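Local coordinates for importin subunit beta-1 (Saccharomyces cerevisiae, PDB 5OWU), which carries proteins into the nucleus as the importin beta subunit, joining importin alpha, which recognises the classical nuclear localization signal of the cargo, at residues 353-358 with 390-395; 362-367 with 399-404; 647-652 with 686-691; 655-660 with 693-698. All blocks are in the same frame, centred on the assembly; numbering follows the deposited sequence.

Interaction 1. Residues 353-358 with 390-395; sequences ACLQLF and VMAFGS
The side-chain amide of Gln356 is the flat group at this contact, and two groups of the other helix flank its NE2. Ser395 OG lies to one side of the amide plane, 22° out of it. The methyl CE of Met391 lies slightly to the other side, 3.8 Å from Gln356 NE2. NE2 donates to Ser395 OG over 3.3 Å. The bond is bent, with an angle of 143° at the hydrogen. The Gln356 and Met391 side chains cross at about a right angle.

Ser395 OG in turn donates to Met391 O at 2.8 Å. That carbonyl O is also the acceptor for Ser395 N, and the two donors reach it from opposite faces of its plane. The serine hydroxyl thus gives to its own helix and takes from the neighbouring one.

These are the second helices of HEAT repeats 8 and 9, 347-362 and 383-395. They run side by side in the superhelical stack of the solenoid, with a closest approach of 9.3 Å and 33° between their directions.

Apolar packing completes the contact. Leu355 points its CB toward the neighbouring helix, and its CD2 reaches it. CD2 lies 3.7 Å from Ser395 CB and 4.0 Å from Ala392 CB. Nearer the backbone, Gln356 CG lies 3.5 Å from Ser395 CB. Trp433 of helix 425-442 touches both Gln356 and Met391. Ala392 also packs on Leu330 of helix 317-332.

Interaction 2. Residues 362-367 with 399-404; sequences CGNHIL and GPDKVQ
Asn364 and Asp401 carry the polar part of this contact through two hydrogen bonds. Asp401 N donates to Asn364 OD1 at 2.9 Å. In return, Asn364 ND2 donates to Asp401 OD2 at 2.8 Å, nearly straight at 172°. OD2 lies close to the amide plane, while the amide and carboxylate planes are turned 90° to each other. ND2 meets OD2 from above the carboxylate plane. Both ends of the amide are engaged, which fixes its rotation.

Backbone contact is close beside these bonds. Gly363, which has positive phi after helix 347-362, brings its CA to 3.6 Å from Gly399 O in a CA-H...O contact.

Apolar contacts centre on the buried Pro400. Its CG lies 3.8 Å from Leu367 CD2 and 4.1 Å from Ile366 CG2. The other branch of Leu367, CD1, lies 3.5 Å from Gln404 CB. Ile366 and Leu367 both also touch Ile396.

Asp401 is the N-cap of helix 402-418. Its CG sits between the backbone N and the carbonyl carbon (chi1 69°), and OD1 accepts from Gln404 N at 2.8 Å. One carboxylate oxygen thus caps the helix while the other binds Asn364. The helix start would be expected to stabilise the negative charge. The arrangement is an N-cap tied to the turn between two HEAT repeats, here joining the junction of repeats 8 and 9 to the start of repeat 10.

Interaction 3. Residues 647-652 with 686-691; sequences ALNQVD and AQMISN
Met688, whose side chain packs against Leu648, follows Gln687, whose carbonyl O is gripped by two donors. Ser690 N and Ser690 OG each reach Gln687 O at 2.9 Å, from the same face of its plane. Next along the chain, Asn691 N donates to Met688 O at 3.0 Å. These bonds tie down the chain as it leaves helix 675-689.

Across the contact, Met688 lies against the backbone of Leu648. Its CE is 3.4 Å from Leu648 O, and its SD is 3.8 Å from Leu648 CB. The chain bends at chi3 (57°), which turns CE back toward that carbonyl. CE also touches Leu648 CD2.

The contact joins the C-terminal parts of the first helices of HEAT repeats 15 and 16, 637-649 and 675-689. After helix 637-649, an inverse gamma turn centred on Gln650 leads into Val651.

Val651 points its CB toward the second segment. Its CG2 lies 3.7 Å from Asn691 ND2, while Asn691 OD1 accepts from Asn693 N. Val651 CG1 lies 4.4 Å from Met688 CB. Leu698 of helix 698-713 touches both Val651 and Met688.

Interaction 4. Residues 655-660 with 693-698; sequences VSITAV and NARREL
This is mainly an apolar contact between the start of the second helix of HEAT repeat 15, 655-669, and the turn that leads into helix 698-713 of repeat 16. Ile657 is its chief residue. Its CD1 fits closely against the backbone, 3.2 Å from both Glu697 O and Leu698 CA. The chain bends at chi2 (-69°), which places CD1 there. The same methyl lies 4.0 Å from Glu697 CB and 3.7 Å from Leu698 CD1.

Leu698 CD1 touches both Ile657 and Ser656, and lies 3.4 Å from Ser656 OG. That hydroxyl is bonded to Ser653 O, so it meets the leucine as a packing neighbour. Val660, one turn further along the helix, faces Leu698 CD1 from 4.4 Å with its CG2.

In the HEAT solenoid, the two repeats meet here where the second helix of one packs against the entry to the second helix of the next. Met688, on the first helix of repeat 16, also touches Val660 and Leu698.

Arg695 borders the apolar part. Its CD lies near Ile657 CG1, and its guanidinium turns to polar partners. NH1 forms a salt bridge with Glu697 OE1 at 3.0 Å, within the turn, and NE donates to Asp652 O.

Overall arrangement
The four contacts form two pairs on opposite sides of the chain's centre. Interactions 1 and 2 have centres 12 Å apart and touch through Ile366, whose CD1 lies 3.9 Å from Phe358 CB. Interactions 3 and 4 are closer, with centres 7 Å apart. A probable backbone hydrogen bond joins them, from Arg695 N to Val651 O at 3.2 Å. Within each pair the segments alternate along the chain, as successive HEAT repeats stack. Between the pairs there is no touch: centres are about 40 to 52 Å apart, and interactions 1 and 4 still have about 28 Å between nearest atoms. Each pair therefore packs a separate part of the solenoid.

Interaction 1. Residues 353-358 with 390-395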
loop_
_atom_site.group_PDB
_atom_site.type_symbol
_atom_site.label_atom_id
_atom_site.label_comp_id
_atom_site.label_asym_id
_atom_site.label_seq_id
_atom_site.Cartn_x
_atom_site.Cartn_y
_atom_site.Cartn_z
ATOM N N ALA A 353 -14.666 -3.966 -11.256
ATOM C CA ALA A 353 -13.273 -4.288 -10.956
ATOM C C ALA A 353 -12.957 -5.730 -11.341
ATOM O O ALA A 353 -11.883 -6.028 -11.892
ATOM C CB ALA A 353 -12.986 -4.042 -9.471
ATOM N N CYS A 354 -13.882 -6.643 -11.053
ATOM C CA CYS A 354 -13.678 -8.041 -11.406
ATOM C C CYS A 354 -13.547 -8.199 -12.915
ATOM O O CYS A 354 -12.642 -8.881 -13.407
ATOM C CB CYS A 354 -14.831 -8.883 -10.869
ATOM S SG CYS A 354 -14.573 -10.643 -11.074
ATOM N N LEU A 355 -14.441 -7.559 -13.668
ATOM C CA LEU A 355 -14.369 -7.614 -15.123
ATOM C C LEU A 355 -13.007 -7.150 -15.623
ATOM O O LEU A 355 -12.434 -7.755 -16.541
ATOM C CB LEU A 355 -15.487 -6.762 -15.724
ATOM C CG LEU A 355 -15.612 -6.747 -17.243
ATOM C CD1 LEU A 355 -15.855 -8.159 -17.786
ATOM C CD2 LEU A 355 -16.743 -5.803 -17.648
ATOM N N GLN A 356 -12.462 -6.086 -15.024
ATOM C CA GLN A 356 -11.142 -5.629 -15.452
ATOM C C GLN A 356 -10.069 -6.666 -15.141
ATOM O O GLN A 356 -9.132 -6.855 -15.933
ATOM C CB GLN A 356 -10.817 -4.289 -14.799
ATOM C CG GLN A 356 -11.817 -3.213 -15.181
ATOM C CD GLN A 356 -11.553 -1.889 -14.493
ATOM O OE1 GLN A 356 -10.416 -1.576 -14.136
ATOM N NE2 GLN A 356 -12.610 -1.100 -14.301
ATOM N N LEU A 357 -10.180 -7.350 -13.997
ATOM C CA LEU A 357 -9.240 -8.432 -13.706
ATOM C C LEU A 357 -9.346 -9.558 -14.734
ATOM O O LEU A 357 -8.329 -10.112 -15.177
ATOM C CB LEU A 357 -9.486 -8.974 -12.297
ATOM C CG LEU A 357 -9.125 -8.025 -11.149
ATOM C CD1 LEU A 357 -9.603 -8.582 -9.817
ATOM C CD2 LEU A 357 -7.628 -7.779 -11.108
ATOM N N PHE A 358 -10.568 -9.933 -15.104
ATOM C CA PHE A 358 -10.741 -10.946 -16.141
ATOM C C PHE A 358 -10.053 -10.522 -17.429
ATOM O O PHE A 358 -9.366 -11.322 -18.069
ATOM C CB PHE A 358 -12.226 -11.205 -16.390
ATOM C CG PHE A 358 -12.758 -12.411 -15.670
ATOM C CD1 PHE A 358 -12.665 -13.673 -16.249
ATOM C CD2 PHE A 358 -13.344 -12.289 -14.419
ATOM C CE1 PHE A 358 -13.146 -14.792 -15.596
ATOM C CE2 PHE A 358 -13.831 -13.406 -13.755
ATOM C CZ PHE A 358 -13.733 -14.660 -14.345
ATOM N N VAL A 390 -21.013 1.342 -21.276
ATOM C CA VAL A 390 -19.713 2.020 -21.350
ATOM C C VAL A 390 -18.784 1.543 -20.236
ATOM O O VAL A 390 -17.559 1.502 -20.416
ATOM C CB VAL A 390 -19.843 3.562 -21.335
ATOM C CG1 VAL A 390 -20.331 4.075 -22.664
ATOM C CG2 VAL A 390 -20.754 4.046 -20.203
ATOM N N MET A 391 -19.327 1.198 -19.069
ATOM C CA MET A 391 -18.495 0.629 -18.013
ATOM C C MET A 391 -17.805 -0.644 -18.490
ATOM O O MET A 391 -16.602 -0.838 -18.265
ATOM C CB MET A 391 -19.341 0.346 -16.766
ATOM C CG MET A 391 -18.544 -0.243 -15.596
ATOM S SD MET A 391 -17.233 0.863 -15.001
ATOM C CE MET A 391 -16.279 -0.298 -14.035
ATOM N N ALA A 392 -18.555 -1.530 -19.152
ATOM C CA ALA A 392 -17.980 -2.780 -19.637
ATOM C C ALA A 392 -16.936 -2.518 -20.720
ATOM O O ALA A 392 -15.823 -3.079 -20.692
ATOM C CB ALA A 392 -19.099 -3.693 -20.155
ATOM N N PHE A 393 -17.265 -1.636 -21.670
ATOM C CA PHE A 393 -16.319 -1.366 -22.744
ATOM C C PHE A 393 -15.017 -0.815 -22.186
ATOM O O PHE A 393 -13.930 -1.296 -22.522
ATOM C CB PHE A 393 -16.914 -0.398 -23.763
ATOM C CG PHE A 393 -16.115 -0.318 -25.026
ATOM C CD1 PHE A 393 -15.062 0.562 -25.134
ATOM C CD2 PHE A 393 -16.401 -1.147 -26.093
ATOM C CE1 PHE A 393 -14.314 0.630 -26.297
ATOM C CE2 PHE A 393 -15.660 -1.091 -27.248
ATOM C CZ PHE A 393 -14.615 -0.201 -27.353
ATOM N N GLY A 394 -15.108 0.190 -21.315
ATOM C CA GLY A 394 -13.908 0.727 -20.707
ATOM C C GLY A 394 -13.160 -0.316 -19.903
ATOM O O GLY A 394 -11.928 -0.307 -19.859
ATOM N N SER A 395 -13.892 -1.243 -19.284
ATOM C CA SER A 395 -13.274 -2.278 -18.463
ATOM C C SER A 395 -12.528 -3.335 -19.268
ATOM O O SER A 395 -11.780 -4.110 -18.660
ATOM C CB SER A 395 -14.327 -2.968 -17.596
ATOM O OG SER A 395 -14.769 -2.117 -16.557
#

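Interaction 2. Residues 362-367 with 399-404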
loop_
_atom_site.group_PDB
_atom_site.type_symbol
_atom_site.label_atom_id
_atom_site.label_comp_id
_atom_site.label_asym_id
_atom_site.label_seq_id
_atom_site.Cartn_x
_atom_site.Cartn_y
_atom_site.Cartn_z
ATOM N N CYS A 362 -7.035 -12.609 -19.049
ATOM C CA CYS A 362 -7.498 -13.487 -20.116
ATOM C C CYS A 362 -7.473 -12.852 -21.501
ATOM O O CYS A 362 -7.796 -13.535 -22.478
ATOM C CB CYS A 362 -8.924 -13.967 -19.812
ATOM S SG CYS A 362 -9.060 -14.811 -18.222
ATOM N N GLY A 363 -7.135 -11.573 -21.614
ATOM C CA GLY A 363 -6.913 -10.982 -22.923
ATOM C C GLY A 363 -8.108 -11.123 -23.849
ATOM O O GLY A 363 -9.259 -10.892 -23.462
ATOM N N ASN A 364 -7.826 -11.511 -25.098
ATOM C CA ASN A 364 -8.854 -11.567 -26.136
ATOM C C ASN A 364 -10.040 -12.450 -25.758
ATOM O O ASN A 364 -11.125 -12.280 -26.319
ATOM C CB ASN A 364 -8.245 -12.079 -27.450
ATOM C CG ASN A 364 -7.257 -11.106 -28.060
ATOM O OD1 ASN A 364 -7.173 -9.947 -27.652
ATOM N ND2 ASN A 364 -6.502 -11.574 -29.054
ATOM N N HIS A 365 -9.880 -13.394 -24.834
ATOM C CA HIS A 365 -11.009 -14.256 -24.504
ATOM C C HIS A 365 -12.161 -13.492 -23.855
ATOM O O HIS A 365 -13.278 -14.014 -23.811
ATOM C CB HIS A 365 -10.568 -15.394 -23.581
ATOM C CG HIS A 365 -9.784 -16.463 -24.270
ATOM N ND1 HIS A 365 -8.443 -16.333 -24.566
ATOM C CD2 HIS A 365 -10.152 -17.687 -24.716
ATOM C CE1 HIS A 365 -8.020 -17.431 -25.168
ATOM N NE2 HIS A 365 -9.036 -18.268 -25.271
ATOM N N ILE A 366 -11.925 -12.273 -23.359
ATOM C CA ILE A 366 -13.003 -11.512 -22.724
ATOM C C ILE A 366 -13.907 -10.825 -23.743
ATOM O O ILE A 366 -15.025 -10.419 -23.394
ATOM C CB ILE A 366 -12.432 -10.464 -21.747
ATOM C CG1 ILE A 366 -13.499 -9.963 -20.772
ATOM C CG2 ILE A 366 -11.851 -9.244 -22.482
ATOM C CD1 ILE A 366 -14.012 -11.000 -19.826
ATOM N N LEU A 367 -13.465 -10.706 -24.997
ATOM C CA LEU A 367 -14.079 -9.768 -25.933
ATOM C C LEU A 367 -15.516 -10.155 -26.288
ATOM O O LEU A 367 -16.425 -9.317 -26.233
ATOM C CB LEU A 367 -13.220 -9.676 -27.199
ATOM C CG LEU A 367 -11.814 -9.068 -27.071
ATOM C CD1 LEU A 367 -10.954 -9.396 -28.289
ATOM C CD2 LEU A 367 -11.897 -7.575 -26.901
ATOM N N GLY A 399 -5.821 -5.578 -21.563
ATOM C CA GLY A 399 -5.802 -7.021 -21.624
ATOM C C GLY A 399 -5.713 -7.558 -23.041
ATOM O O GLY A 399 -4.737 -8.214 -23.416
ATOM N N PRO A 400 -6.741 -7.314 -23.851
ATOM C CA PRO A 400 -6.725 -7.814 -25.236
ATOM C C PRO A 400 -5.593 -7.195 -26.043
ATOM O O PRO A 400 -4.977 -6.204 -25.651
ATOM C CB PRO A 400 -8.099 -7.404 -25.780
ATOM C CG PRO A 400 -8.958 -7.213 -24.569
ATOM C CD PRO A 400 -8.029 -6.682 -23.510
ATOM N N ASP A 401 -5.321 -7.788 -27.207
ATOM C CA ASP A 401 -4.207 -7.312 -28.012
ATOM C C ASP A 401 -4.581 -6.021 -28.753
ATOM O O ASP A 401 -5.722 -5.547 -28.721
ATOM C CB ASP A 401 -3.720 -8.410 -28.975
ATOM C CG ASP A 401 -4.711 -8.737 -30.096
ATOM O OD1 ASP A 401 -5.392 -7.824 -30.601
ATOM O OD2 ASP A 401 -4.771 -9.924 -30.501
ATOM N N LYS A 402 -3.577 -5.436 -29.410
ATOM C CA LYS A 402 -3.748 -4.137 -30.053
ATOM C C LYS A 402 -4.704 -4.219 -31.240
ATOM O O LYS A 402 -5.505 -3.306 -31.461
ATOM C CB LYS A 402 -2.384 -3.606 -30.494
ATOM C CG LYS A 402 -2.398 -2.207 -31.078
ATOM C CD LYS A 402 -0.979 -1.717 -31.366
ATOM C CE LYS A 402 -0.983 -0.302 -31.937
ATOM N NZ LYS A 402 0.389 0.285 -32.044
ATOM N N VAL A 403 -4.627 -5.295 -32.019
ATOM C CA VAL A 403 -5.471 -5.431 -33.208
ATOM C C VAL A 403 -6.945 -5.389 -32.822
ATOM O O VAL A 403 -7.728 -4.603 -33.371
ATOM C CB VAL A 403 -5.109 -6.721 -33.967
ATOM C CG1 VAL A 403 -6.147 -7.059 -35.026
ATOM C CG2 VAL A 403 -3.757 -6.557 -34.628
ATOM N N GLN A 404 -7.337 -6.218 -31.850
ATOM C CA GLN A 404 -8.735 -6.284 -31.428
ATOM C C GLN A 404 -9.199 -4.955 -30.837
ATOM O O GLN A 404 -10.244 -4.412 -31.226
ATOM C CB GLN A 404 -8.912 -7.406 -30.402
ATOM C CG GLN A 404 -8.482 -8.796 -30.891
ATOM C CD GLN A 404 -9.475 -9.418 -31.865
ATOM O OE1 GLN A 404 -10.671 -9.116 -31.834
ATOM N NE2 GLN A 404 -8.982 -10.301 -32.730
#

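Interaction 3. Residues 647-652 with 686-691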
loop_
_atom_site.group_PDB
_atom_site.type_symbol
_atom_site.label_atom_id
_atom_site.label_comp_id
_atom_site.label_asym_id
_atom_site.label_seq_id
_atom_site.Cartn_x
_atom_site.Cartn_y
_atom_site.Cartn_z
ATOM N N ALA A 647 11.422 24.978 9.955
ATOM C CA ALA A 647 10.819 23.841 9.268
ATOM C C ALA A 647 11.663 22.585 9.438
ATOM O O ALA A 647 11.133 21.501 9.703
ATOM C CB ALA A 647 10.639 24.169 7.787
ATOM N N LEU A 648 12.981 22.713 9.279
ATOM C CA LEU A 648 13.863 21.559 9.408
ATOM C C LEU A 648 13.744 20.930 10.788
ATOM O O LEU A 648 13.807 19.703 10.923
ATOM C CB LEU A 648 15.311 21.972 9.137
ATOM C CG LEU A 648 15.698 22.252 7.684
ATOM C CD1 LEU A 648 17.014 23.004 7.631
ATOM C CD2 LEU A 648 15.797 20.961 6.879
ATOM N N ASN A 649 13.568 21.753 11.826
ATOM C CA ASN A 649 13.483 21.214 13.179
ATOM C C ASN A 649 12.104 20.665 13.524
ATOM O O ASN A 649 11.978 19.937 14.513
ATOM C CB ASN A 649 13.884 22.284 14.193
ATOM C CG ASN A 649 15.376 22.513 14.224
ATOM O OD1 ASN A 649 16.159 21.577 14.048
ATOM N ND2 ASN A 649 15.783 23.758 14.437
ATOM N N GLN A 650 11.070 20.992 12.744
ATOM C CA GLN A 650 9.742 20.401 12.937
ATOM C C GLN A 650 9.751 18.976 12.383
ATOM O O GLN A 650 9.116 18.652 11.378
ATOM C CB GLN A 650 8.665 21.238 12.265
ATOM C CG GLN A 650 8.316 22.523 12.990
ATOM C CD GLN A 650 7.277 23.346 12.246
ATOM O OE1 GLN A 650 7.372 24.574 12.181
ATOM N NE2 GLN A 650 6.277 22.675 11.681
ATOM N N VAL A 651 10.493 18.111 13.076
ATOM C CA VAL A 651 10.706 16.752 12.589
ATOM C C VAL A 651 9.427 15.924 12.579
ATOM O O VAL A 651 9.350 14.928 11.852
ATOM C CB VAL A 651 11.783 16.043 13.428
ATOM C CG1 VAL A 651 13.137 16.678 13.200
ATOM C CG2 VAL A 651 11.412 16.048 14.915
ATOM N N ASP A 652 8.426 16.283 13.386
ATOM C CA ASP A 652 7.156 15.561 13.352
ATOM C C ASP A 652 6.340 15.916 12.115
ATOM O O ASP A 652 5.621 15.064 11.578
ATOM C CB ASP A 652 6.346 15.864 14.611
ATOM C CG ASP A 652 5.976 17.330 14.725
ATOM O OD1 ASP A 652 6.721 18.174 14.188
ATOM O OD2 ASP A 652 4.941 17.638 15.352
ATOM N N ALA A 686 22.563 16.471 11.268
ATOM C CA ALA A 686 22.987 15.500 12.268
ATOM C C ALA A 686 22.065 15.546 13.477
ATOM O O ALA A 686 21.670 14.501 14.007
ATOM C CB ALA A 686 24.439 15.758 12.672
ATOM N N GLN A 687 21.680 16.751 13.905
ATOM C CA GLN A 687 20.717 16.864 14.992
ATOM C C GLN A 687 19.388 16.228 14.598
ATOM O O GLN A 687 18.829 15.414 15.344
ATOM C CB GLN A 687 20.522 18.332 15.366
ATOM C CG GLN A 687 21.799 19.050 15.775
ATOM C CD GLN A 687 21.680 20.563 15.663
ATOM O OE1 GLN A 687 20.645 21.143 15.996
ATOM N NE2 GLN A 687 22.739 21.209 15.178
ATOM N N MET A 688 18.887 16.559 13.403
ATOM C CA MET A 688 17.541 16.139 13.026
ATOM C C MET A 688 17.406 14.625 13.074
ATOM O O MET A 688 16.488 14.091 13.707
ATOM C CB MET A 688 17.201 16.649 11.628
ATOM C CG MET A 688 17.038 18.146 11.521
ATOM S SD MET A 688 17.150 18.682 9.804
ATOM C CE MET A 688 15.854 17.704 9.053
ATOM N N ILE A 689 18.315 13.915 12.404
ATOM C CA ILE A 689 18.220 12.465 12.332
ATOM C C ILE A 689 18.509 11.805 13.670
ATOM O O ILE A 689 18.233 10.611 13.831
ATOM C CB ILE A 689 19.156 11.934 11.223
ATOM C CG1 ILE A 689 18.730 10.524 10.800
ATOM C CG2 ILE A 689 20.629 11.967 11.668
ATOM C CD1 ILE A 689 19.420 10.015 9.547
ATOM N N SER A 690 19.033 12.557 14.641
ATOM C CA SER A 690 19.256 12.044 15.985
ATOM C C SER A 690 18.098 12.341 16.928
ATOM O O SER A 690 18.169 11.976 18.106
ATOM C CB SER A 690 20.543 12.634 16.570
ATOM O OG SER A 690 20.272 13.801 17.330
ATOM N N ASN A 691 17.042 12.993 16.446
ATOM C CA ASN A 691 15.915 13.371 17.290
ATOM C C ASN A 691 14.932 12.207 17.380
ATOM O O ASN A 691 14.432 11.755 16.339
ATOM C CB ASN A 691 15.219 14.593 16.723
ATOM C CG ASN A 691 14.217 15.190 17.680
ATOM O OD1 ASN A 691 13.661 14.499 18.532
ATOM N ND2 ASN A 691 13.978 16.485 17.544
#

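Interaction 4. Residues 655-660 with 693-698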
loop_
_atom_site.group_PDB
_atom_site.type_symbol
_atom_site.label_atom_id
_atom_site.label_comp_id
_atom_site.label_asym_id
_atom_site.label_seq_id
_atom_site.Cartn_x
_atom_site.Cartn_y
_atom_site.Cartn_z
ATOM N N VAL A 655 6.751 19.140 6.834
ATOM C CA VAL A 655 7.472 20.299 6.318
ATOM C C VAL A 655 8.979 20.085 6.399
ATOM O O VAL A 655 9.739 20.658 5.608
ATOM C CB VAL A 655 7.038 21.569 7.082
ATOM C CG1 VAL A 655 7.618 21.582 8.493
ATOM C CG2 VAL A 655 7.433 22.823 6.319
ATOM N N SER A 656 9.441 19.266 7.348
ATOM C CA SER A 656 10.878 19.043 7.489
ATOM C C SER A 656 11.424 18.249 6.308
ATOM O O SER A 656 12.543 18.505 5.845
ATOM C CB SER A 656 11.175 18.323 8.805
ATOM O OG SER A 656 10.575 17.036 8.832
ATOM N N ILE A 657 10.646 17.288 5.805
ATOM C CA ILE A 657 11.042 16.543 4.611
ATOM C C ILE A 657 11.249 17.497 3.445
ATOM O O ILE A 657 12.250 17.427 2.719
ATOM C CB ILE A 657 9.986 15.480 4.261
ATOM C CG1 ILE A 657 9.663 14.589 5.467
ATOM C CG2 ILE A 657 10.449 14.648 3.056
ATOM C CD1 ILE A 657 10.772 13.698 5.870
ATOM N N THR A 658 10.285 18.394 3.236
ATOM C CA THR A 658 10.363 19.314 2.112
ATOM C C THR A 658 11.496 20.313 2.300
ATOM O O THR A 658 12.138 20.709 1.321
ATOM C CB THR A 658 9.022 20.024 1.938
ATOM O OG1 THR A 658 7.979 19.041 1.860
ATOM C CG2 THR A 658 9.013 20.857 0.669
ATOM N N ALA A 659 11.772 20.708 3.544
ATOM C CA ALA A 659 12.917 21.572 3.808
ATOM C C ALA A 659 14.229 20.859 3.478
ATOM O O ALA A 659 15.156 21.462 2.908
ATOM C CB ALA A 659 12.885 22.039 5.267
ATOM N N VAL A 660 14.323 19.565 3.805
ATOM C CA VAL A 660 15.463 18.777 3.339
ATOM C C VAL A 660 15.529 18.808 1.819
ATOM O O VAL A 660 16.616 18.853 1.231
ATOM C CB VAL A 660 15.388 17.331 3.860
ATOM C CG1 VAL A 660 16.487 16.474 3.220
ATOM C CG2 VAL A 660 15.528 17.297 5.366
ATOM N N ASN A 693 11.865 12.223 18.380
ATOM C CA ASN A 693 10.545 12.650 17.915
ATOM C C ASN A 693 10.458 12.761 16.399
ATOM O O ASN A 693 9.448 13.283 15.905
ATOM C CB ASN A 693 10.171 13.992 18.547
ATOM C CG ASN A 693 9.818 13.870 20.018
ATOM O OD1 ASN A 693 9.671 12.767 20.548
ATOM N ND2 ASN A 693 9.666 15.010 20.684
ATOM N N ALA A 694 11.450 12.302 15.640
ATOM C CA ALA A 694 11.428 12.439 14.192
ATOM C C ALA A 694 10.518 11.392 13.569
ATOM O O ALA A 694 10.609 10.204 13.895
ATOM C CB ALA A 694 12.838 12.298 13.619
ATOM N N ARG A 695 9.645 11.833 12.667
ATOM C CA ARG A 695 8.845 10.895 11.898
ATOM C C ARG A 695 9.761 9.987 11.085
ATOM O O ARG A 695 10.909 10.323 10.789
ATOM C CB ARG A 695 7.874 11.634 10.977
ATOM C CG ARG A 695 8.537 12.514 9.921
ATOM C CD ARG A 695 7.622 12.716 8.728
ATOM N NE ARG A 695 6.257 13.047 9.129
ATOM C CZ ARG A 695 5.183 12.852 8.370
ATOM N NH1 ARG A 695 5.301 12.314 7.161
ATOM N NH2 ARG A 695 3.986 13.189 8.824
ATOM N N ARG A 696 9.241 8.813 10.728
ATOM C CA ARG A 696 10.073 7.833 10.039
ATOM C C ARG A 696 10.550 8.365 8.691
ATOM O O ARG A 696 11.727 8.217 8.336
ATOM C CB ARG A 696 9.305 6.517 9.883
ATOM C CG ARG A 696 8.060 6.592 9.008
ATOM C CD ARG A 696 7.449 5.211 8.770
ATOM N NE ARG A 696 7.035 4.546 10.008
ATOM C CZ ARG A 696 7.660 3.518 10.581
ATOM N NH1 ARG A 696 8.754 2.990 10.046
ATOM N NH2 ARG A 696 7.180 3.005 11.706
ATOM N N GLU A 697 9.662 9.034 7.947
ATOM C CA GLU A 697 9.999 9.498 6.604
ATOM C C GLU A 697 11.194 10.444 6.594
ATOM O O GLU A 697 11.786 10.659 5.533
ATOM C CB GLU A 697 8.798 10.198 5.959
ATOM C CG GLU A 697 7.599 9.292 5.664
ATOM C CD GLU A 697 6.721 9.033 6.881
ATOM O OE1 GLU A 697 6.829 9.781 7.875
ATOM O OE2 GLU A 697 5.918 8.077 6.846
ATOM N N LEU A 698 11.561 11.014 7.745
ATOM C CA LEU A 698 12.702 11.923 7.785
ATOM C C LEU A 698 14.007 11.174 7.570
ATOM O O LEU A 698 14.899 11.665 6.867
ATOM C CB LEU A 698 12.724 12.681 9.111
ATOM C CG LEU A 698 13.739 13.829 9.177
ATOM C CD1 LEU A 698 13.287 15.005 8.322
ATOM C CD2 LEU A 698 13.977 14.272 10.609
#